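Local structure of rifin (Plasmodium falciparum, 7JZK) at residues B[36-41]-B[93-98]; B[63-68]-B[110-115]. The protein probably acts at the infected-cell surface as a polymorphic malarial antigen, of which this variable V2 domain binds the LAIR1 ectodomain. One frame throughout, in Å; residues are numbered along the deposited sequence.

Interaction 1: residues B[36-41]-B[93-98]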
# COMPACT_ATOMS: atom_id res chain seq x y z
N LYS B 36 4.24 13.20 9.46
CA LYS B 36 2.86 13.63 9.31
C LYS B 36 2.68 14.43 8.03
O LYS B 36 1.72 14.23 7.29
CB LYS B 36 2.47 14.48 10.52
CG LYS B 36 1.03 14.34 11.02
CD LYS B 36 0.61 15.44 11.99
CE LYS B 36 1.41 15.38 13.26
NZ LYS B 36 1.70 13.98 13.65
N ARG B 37 3.59 15.34 7.76
CA ARG B 37 3.49 16.19 6.58
C ARG B 37 3.80 15.43 5.30
O ARG B 37 3.32 15.81 4.23
CB ARG B 37 4.39 17.42 6.78
CG ARG B 37 3.88 18.35 7.92
CD ARG B 37 4.88 19.44 8.34
NE ARG B 37 5.28 20.32 7.25
CZ ARG B 37 6.49 20.89 7.14
NH1 ARG B 37 6.76 21.68 6.11
NH2 ARG B 37 7.43 20.65 8.06
N TYR B 38 4.62 14.37 5.36
CA TYR B 38 4.96 13.66 4.13
C TYR B 38 4.04 12.49 3.86
O TYR B 38 3.71 12.23 2.70
CB TYR B 38 6.40 13.15 4.19
CG TYR B 38 6.94 12.68 2.86
CD1 TYR B 38 6.67 11.40 2.39
CD2 TYR B 38 7.72 13.51 2.08
CE1 TYR B 38 7.15 10.96 1.17
CE2 TYR B 38 8.21 13.09 0.87
CZ TYR B 38 7.93 11.82 0.41
OH TYR B 38 8.42 11.39 -0.80
N PHE B 39 3.62 11.77 4.89
CA PHE B 39 2.75 10.61 4.73
C PHE B 39 1.31 10.89 5.12
O PHE B 39 0.44 10.06 4.84
CB PHE B 39 3.26 9.44 5.57
CG PHE B 39 4.56 8.89 5.11
CD1 PHE B 39 4.63 7.97 4.08
CD2 PHE B 39 5.74 9.28 5.73
CE1 PHE B 39 5.85 7.46 3.65
CE2 PHE B 39 6.97 8.77 5.32
CZ PHE B 39 7.02 7.87 4.28
N HIS B 40 1.01 12.06 5.70
CA HIS B 40 -0.36 12.41 6.03
C HIS B 40 -0.96 11.35 6.93
O HIS B 40 -2.14 11.03 6.86
CB HIS B 40 -1.18 12.63 4.75
CG HIS B 40 -0.36 13.23 3.65
ND1 HIS B 40 0.07 14.55 3.68
CD2 HIS B 40 0.18 12.68 2.53
CE1 HIS B 40 0.79 14.79 2.60
NE2 HIS B 40 0.88 13.68 1.89
N ILE B 41 -0.12 10.92 7.87
CA ILE B 41 -0.52 9.91 8.88
C ILE B 41 -0.35 10.52 10.28
O ILE B 41 0.49 11.39 10.43
CB ILE B 41 0.29 8.62 8.67
CG1 ILE B 41 -0.55 7.37 8.90
CG2 ILE B 41 1.58 8.60 9.47
CD1 ILE B 41 -1.72 7.25 7.96
N LYS B 93 1.99 7.04 -5.37
CA LYS B 93 2.21 7.71 -6.64
C LYS B 93 3.43 8.59 -6.60
O LYS B 93 4.21 8.63 -7.56
CB LYS B 93 0.96 8.51 -7.01
CG LYS B 93 1.12 9.54 -8.13
CD LYS B 93 1.48 10.96 -7.61
CE LYS B 93 0.61 11.33 -6.39
NZ LYS B 93 1.08 12.47 -5.50
N THR B 94 3.69 9.21 -5.46
CA THR B 94 4.89 10.03 -5.32
C THR B 94 6.14 9.17 -5.42
O THR B 94 7.09 9.52 -6.13
CB THR B 94 4.83 10.76 -3.98
OG1 THR B 94 3.58 11.44 -3.86
CG2 THR B 94 5.98 11.75 -3.86
N LEU B 95 6.15 8.02 -4.76
CA LEU B 95 7.33 7.15 -4.77
C LEU B 95 7.39 6.23 -5.98
O LEU B 95 8.14 5.25 -5.92
CB LEU B 95 7.39 6.32 -3.48
CG LEU B 95 7.37 7.16 -2.19
CD1 LEU B 95 7.47 6.30 -0.94
CD2 LEU B 95 8.50 8.17 -2.25
N ARG B 96 6.59 6.49 -7.02
CA ARG B 96 6.51 5.66 -8.23
C ARG B 96 6.35 4.19 -7.86
O ARG B 96 7.01 3.30 -8.40
CB ARG B 96 7.69 5.88 -9.18
CG ARG B 96 7.63 7.22 -9.94
CD ARG B 96 8.98 7.92 -9.95
NE ARG B 96 9.34 8.38 -8.61
CZ ARG B 96 10.41 9.10 -8.32
NH1 ARG B 96 10.65 9.47 -7.07
NH2 ARG B 96 11.25 9.45 -9.29
N ILE B 97 5.43 3.93 -6.92
CA ILE B 97 5.14 2.57 -6.50
C ILE B 97 3.95 1.99 -7.26
O ILE B 97 3.79 0.76 -7.32
CB ILE B 97 4.89 2.51 -4.98
CG1 ILE B 97 6.08 3.07 -4.21
CG2 ILE B 97 4.67 1.09 -4.50
CD1 ILE B 97 5.84 3.01 -2.71
N VAL B 98 3.12 2.84 -7.87
CA VAL B 98 1.96 2.34 -8.58
C VAL B 98 2.45 1.69 -9.86
O VAL B 98 3.48 2.07 -10.43
CB VAL B 98 0.96 3.48 -8.85
CG1 VAL B 98 0.51 4.11 -7.54
CG2 VAL B 98 1.62 4.55 -9.69
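The phenol of Y38 reaches across to L95 and T94 and meets them with its hydroxyl end. With CG anti to the backbone N (chi1 -168°), the ring is carried outward until OH lies 3.5 Å from L95 CD2. L95 slants past the phenol, and of its two methyls CD2 is the one that meets OH. T94 points back at Y38 from the far side, with its methyl CG2 3.9 Å from Y38 OH. Its other branch, OG1, accepts a hydrogen bond from K93 NZ, which also forms a salt bridge with D90.

Tyrosine suits this place because it is long enough to bridge a wide gap: the nearest CA atoms, those of Y38 and T94, are 10.1 Å apart. Within its own segment Y38 lays CD1 over the centre of one face of the F39 ring, and Y38 also packs on L119 of helix 108-126. Helix 86-94 ends here in a Schellman motif with R96 as C-prime residue, followed by I97 and V98, which pack on the LAIR1 chain. Between the two segments the oxygen meets methyl groups, so the contact is small, non-directional van der Waals packing without a polar link.

Interaction 2: residues B[63-68]-B[110-115]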
# COMPACT_ATOMS: atom_id res chain seq x y z
N THR B 63 13.23 0.69 11.52
CA THR B 63 12.01 0.33 12.24
C THR B 63 10.83 1.15 11.74
O THR B 63 9.74 0.60 11.50
CB THR B 63 12.23 0.55 13.74
OG1 THR B 63 13.30 -0.29 14.18
CG2 THR B 63 10.95 0.27 14.55
N ILE B 64 11.03 2.45 11.56
CA ILE B 64 9.93 3.28 11.09
C ILE B 64 9.52 2.89 9.68
O ILE B 64 8.33 2.82 9.38
CB ILE B 64 10.32 4.75 11.19
CG1 ILE B 64 9.31 5.60 10.45
CG2 ILE B 64 11.65 4.97 10.58
CD1 ILE B 64 9.69 7.02 10.46
N ALA B 65 10.49 2.65 8.80
CA ALA B 65 10.15 2.29 7.43
C ALA B 65 9.39 0.97 7.39
O ALA B 65 8.41 0.83 6.66
CB ALA B 65 11.41 2.23 6.58
N SER B 66 9.78 0.01 8.22
CA SER B 66 9.05 -1.25 8.22
C SER B 66 7.64 -1.06 8.76
O SER B 66 6.69 -1.65 8.23
CB SER B 66 9.84 -2.30 9.02
OG SER B 66 9.02 -3.35 9.53
N ALA B 67 7.46 -0.23 9.79
CA ALA B 67 6.12 -0.00 10.32
C ALA B 67 5.24 0.74 9.32
O ALA B 67 4.04 0.44 9.18
CB ALA B 67 6.21 0.78 11.64
N ILE B 68 5.81 1.71 8.60
CA ILE B 68 5.04 2.45 7.62
C ILE B 68 4.67 1.53 6.46
O ILE B 68 3.53 1.57 5.98
CB ILE B 68 5.82 3.70 7.16
CG1 ILE B 68 5.86 4.76 8.29
CG2 ILE B 68 5.20 4.27 5.88
CD1 ILE B 68 6.71 5.98 7.98
N ASP B 110 11.34 -0.48 -0.09
CA ASP B 110 12.55 0.23 -0.48
C ASP B 110 12.30 1.71 -0.73
O ASP B 110 13.05 2.56 -0.26
CB ASP B 110 13.16 -0.47 -1.71
CG ASP B 110 13.51 -1.94 -1.39
OD1 ASP B 110 13.73 -2.24 -0.20
OD2 ASP B 110 13.48 -2.81 -2.29
N ALA B 111 11.22 2.05 -1.42
CA ALA B 111 10.91 3.46 -1.66
C ALA B 111 10.60 4.17 -0.34
O ALA B 111 11.03 5.30 -0.10
CB ALA B 111 9.75 3.58 -2.66
N ILE B 112 9.89 3.49 0.56
CA ILE B 112 9.60 4.08 1.85
C ILE B 112 10.89 4.31 2.61
O ILE B 112 11.05 5.34 3.27
CB ILE B 112 8.63 3.18 2.63
CG1 ILE B 112 7.32 3.10 1.89
CG2 ILE B 112 8.44 3.71 4.09
CD1 ILE B 112 6.41 2.03 2.40
N THR B 113 11.82 3.36 2.55
CA THR B 113 13.10 3.47 3.23
C THR B 113 13.86 4.68 2.72
O THR B 113 14.34 5.49 3.51
CB THR B 113 13.91 2.17 3.01
OG1 THR B 113 13.22 1.07 3.64
CG2 THR B 113 15.33 2.26 3.55
N GLY B 114 13.92 4.86 1.41
CA GLY B 114 14.59 6.05 0.90
C GLY B 114 13.91 7.33 1.35
O GLY B 114 14.59 8.30 1.72
N ALA B 115 12.58 7.33 1.38
CA ALA B 115 11.87 8.53 1.80
C ALA B 115 12.17 8.84 3.27
O ALA B 115 12.52 9.98 3.62
CB ALA B 115 10.37 8.35 1.58
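Where A65 and I68 meet I112 and T113 no ring takes part, and the flat group at the contact is a peptide: I112 CG2 comes up beside the A65 carbonyl oxygen, on the side of A65 CA and not over a peptide face, at 3.9 Å from O. The rest is aliphatic packing. I112 CG2, set anti to its own backbone N, is directed at the opposing helix and is received by two residues one turn apart, lying 4.1 Å from A65 CB and 3.7 Å from I68 CG2. I68 uses the same branch in return, so methyl meets methyl as the two isoleucines pass at a slant. Beta-branched isoleucine suits both places, since its CG2 stands close to the backbone and can fill a shallow gap between helices.

Helices 61-75 and 108-126 pass in a roughly antiparallel sense, with 136° between their segment directions, and form part of the helical core of the rifin V2 domain. Their local axes approach to 8.9 Å, and the small side chain of A65 is consistent with this close approach: its CA comes within 5.3 Å of that of T113. There A65 CB lies 3.6 Å from T113 OG1, a van der Waals contact. The hydroxyl is hydrogen-bonded to the backbone O of K109, one turn back on its own helix, which probably makes the apolar neighbour acceptable to it. I68 continues the core toward L35 and F39 of helix 13-39 and toward L44, while I112 also packs on D69 and M72 of helix 61-75.

In the fold
From the N terminus, helix 13-39 supplies the first half of interaction 1, and helix 61-75 the first half of interaction 2. The chain then runs through helix 86-94, whose end closes the first loop, 52 residues on, before helix 108-126 closes the second after 42. The segments alternate, so the two loops cross rather than nest. Their centres are 11 Å apart and they touch directly: L95 and I97 pack on A111, and F39 packs on I68. Interaction 1 thus joins the end of the long first helix to the turn leading toward the LAIR1-contacting residues, while interaction 2 pairs the two helices that sit beside it in the domain interior.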